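Side-chain contact in penaeus monodon metallodensovirus major capsid protein (Penaeus monodon metallodensovirus, PDB 6WH7), which forms the icosahedral shell of a shrimp densovirus, sixty copies assembling into the capsid that probably protects the viral DNA: residues 162-167 against 350-355. Sequence-based numbering, arbitrary orientation.
Sequences DDQQCL and CPRVDA
Gln164, in the loop after strand 157-162, reaches to both Pro351 and Arg352, in the loop between strands 340-345 and 363-368, and its side chain carries most of this contact. From CB the chain leaves with CG beside the backbone N (chi1 -64°), then bends at chi2 (-69°), which swings the amide out to the loop 350-355. There its two ends part company. OE1 comes up to the proline ring, 3.2 Å from Pro351 CG, a polar atom against a methylene with no hydrogen bond between them. NE2 sits above the guanidinium of Arg352, 3.6 Å from Arg352 CZ and roughly over the centre of the group, the amide and guanidinium planes turned 41° apart. Next door, Asp163 O lies 3.8 Å from Pro351 CD and extends the contact along the ring.

Each loop has its own internal brace. Asp162 receives the backbone N-H groups of Cys166 and Leu167, one on each carboxylate oxygen, while a type I turn from Cys350 to Val353 presents Pro351 and Arg352 at its two middle positions.

The polar partners lie in a second subunit: Arg352 NH2 makes a salt bridge to its Glu305, and Gln164 NE2 a weak hydrogen bond to its Ser56. With no hydrogen bond across it, the contact rests on van der Waals packing, partly buried, and probably depends on that subunit to balance the arginine charge.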
loop_
_atom_site.group_PDB
_atom_site.type_symbol
_atom_site.label_atom_id
_atom_site.label_comp_id
_atom_site.label_asym_id
_atom_site.label_seq_id
_atom_site.Cartn_x
_atom_site.Cartn_y
_atom_site.Cartn_z
ATOM N N ASP A 162 -19.626 82.621 -39.476
ATOM C CA ASP A 162 -18.430 83.444 -39.521
ATOM C C ASP A 162 -17.788 83.365 -38.145
ATOM O O ASP A 162 -18.115 84.137 -37.245
ATOM C CB ASP A 162 -18.806 84.871 -39.892
ATOM C CG ASP A 162 -17.615 85.726 -40.181
ATOM O OD1 ASP A 162 -16.494 85.188 -40.217
ATOM O OD2 ASP A 162 -17.802 86.939 -40.372
ATOM N N ASP A 163 -16.813 82.471 -38.018
ATOM C CA ASP A 163 -16.092 82.216 -36.782
ATOM C C ASP A 163 -14.929 83.166 -36.594
ATOM O O ASP A 163 -14.683 83.643 -35.483
ATOM C CB ASP A 163 -15.598 80.775 -36.769
ATOM C CG ASP A 163 -16.717 79.787 -36.582
ATOM O OD1 ASP A 163 -17.770 80.191 -36.059
ATOM O OD2 ASP A 163 -16.555 78.615 -36.976
ATOM N N GLN A 164 -14.192 83.426 -37.668
ATOM C CA GLN A 164 -13.094 84.372 -37.636
ATOM C C GLN A 164 -13.574 85.810 -37.619
ATOM O O GLN A 164 -12.748 86.714 -37.476
ATOM C CB GLN A 164 -12.185 84.127 -38.828
ATOM C CG GLN A 164 -11.512 82.773 -38.797
ATOM C CD GLN A 164 -10.485 82.662 -37.697
ATOM O OE1 GLN A 164 -10.765 82.154 -36.618
ATOM N NE2 GLN A 164 -9.278 83.122 -37.975
ATOM N N GLN A 165 -14.877 86.036 -37.748
ATOM C CA GLN A 165 -15.471 87.368 -37.744
ATOM C C GLN A 165 -14.878 88.236 -38.852
ATOM O O GLN A 165 -14.306 89.301 -38.619
ATOM C CB GLN A 165 -15.330 88.032 -36.374
ATOM C CG GLN A 165 -16.079 89.338 -36.243
ATOM C CD GLN A 165 -16.035 89.878 -34.851
ATOM O OE1 GLN A 165 -15.565 89.213 -33.947
ATOM N NE2 GLN A 165 -16.513 91.092 -34.666
ATOM N N CYS A 166 -14.991 87.735 -40.080
ATOM C CA CYS A 166 -14.741 88.584 -41.235
ATOM C C CYS A 166 -15.616 89.825 -41.182
ATOM O O CYS A 166 -15.162 90.934 -41.478
ATOM C CB CYS A 166 -15.000 87.809 -42.523
ATOM S SG CYS A 166 -13.958 86.376 -42.760
ATOM N N LEU A 167 -16.872 89.654 -40.794
ATOM C CA LEU A 167 -17.839 90.737 -40.689
ATOM C C LEU A 167 -18.119 90.973 -39.216
ATOM O O LEU A 167 -18.737 90.137 -38.553
ATOM C CB LEU A 167 -19.118 90.393 -41.445
ATOM C CG LEU A 167 -19.173 90.692 -42.938
ATOM C CD1 LEU A 167 -18.127 89.920 -43.689
ATOM C CD2 LEU A 167 -20.545 90.334 -43.459
ATOM N N CYS A 350 -14.201 83.950 -29.811
ATOM C CA CYS A 350 -13.065 83.972 -30.714
ATOM C C CYS A 350 -12.198 82.745 -30.484
ATOM O O CYS A 350 -11.774 82.497 -29.353
ATOM C CB CYS A 350 -12.248 85.236 -30.520
ATOM S SG CYS A 350 -10.845 85.390 -31.622
ATOM N N PRO A 351 -11.923 81.952 -31.520
ATOM C CA PRO A 351 -11.063 80.784 -31.326
ATOM C C PRO A 351 -9.636 81.139 -30.976
ATOM O O PRO A 351 -8.955 80.320 -30.356
ATOM C CB PRO A 351 -11.153 80.062 -32.672
ATOM C CG PRO A 351 -11.496 81.120 -33.631
ATOM C CD PRO A 351 -12.391 82.060 -32.909
ATOM N N ARG A 352 -9.166 82.328 -31.329
ATOM C CA ARG A 352 -7.810 82.739 -31.010
ATOM C C ARG A 352 -7.700 83.455 -29.676
ATOM O O ARG A 352 -6.587 83.766 -29.250
ATOM C CB ARG A 352 -7.249 83.611 -32.128
ATOM C CG ARG A 352 -6.917 82.811 -33.358
ATOM C CD ARG A 352 -6.452 83.669 -34.492
ATOM N NE ARG A 352 -7.494 84.564 -34.959
ATOM C CZ ARG A 352 -7.354 85.378 -35.993
ATOM N NH1 ARG A 352 -6.222 85.392 -36.670
ATOM N NH2 ARG A 352 -8.350 86.165 -36.355
ATOM N N VAL A 353 -8.819 83.720 -29.008
ATOM C CA VAL A 353 -8.775 84.073 -27.599
ATOM C C VAL A 353 -8.280 82.876 -26.806
ATOM O O VAL A 353 -8.546 81.722 -27.160
ATOM C CB VAL A 353 -10.158 84.548 -27.127
ATOM C CG1 VAL A 353 -10.239 84.580 -25.628
ATOM C CG2 VAL A 353 -10.412 85.929 -27.646
ATOM N N ASP A 354 -7.519 83.145 -25.750
ATOM C CA ASP A 354 -7.018 82.089 -24.885
ATOM C C ASP A 354 -8.160 81.210 -24.401
ATOM O O ASP A 354 -9.214 81.701 -23.999
ATOM C CB ASP A 354 -6.288 82.709 -23.695
ATOM C CG ASP A 354 -5.585 81.687 -22.844
ATOM O OD1 ASP A 354 -5.566 80.497 -23.211
ATOM O OD2 ASP A 354 -5.046 82.074 -21.795
ATOM N N ALA A 355 -7.945 79.896 -24.452
ATOM C CA ALA A 355 -8.976 78.964 -24.019
ATOM C C ALA A 355 -9.341 79.171 -22.559
ATOM O O ALA A 355 -10.463 78.863 -22.152
ATOM C CB ALA A 355 -8.517 77.530 -24.247
#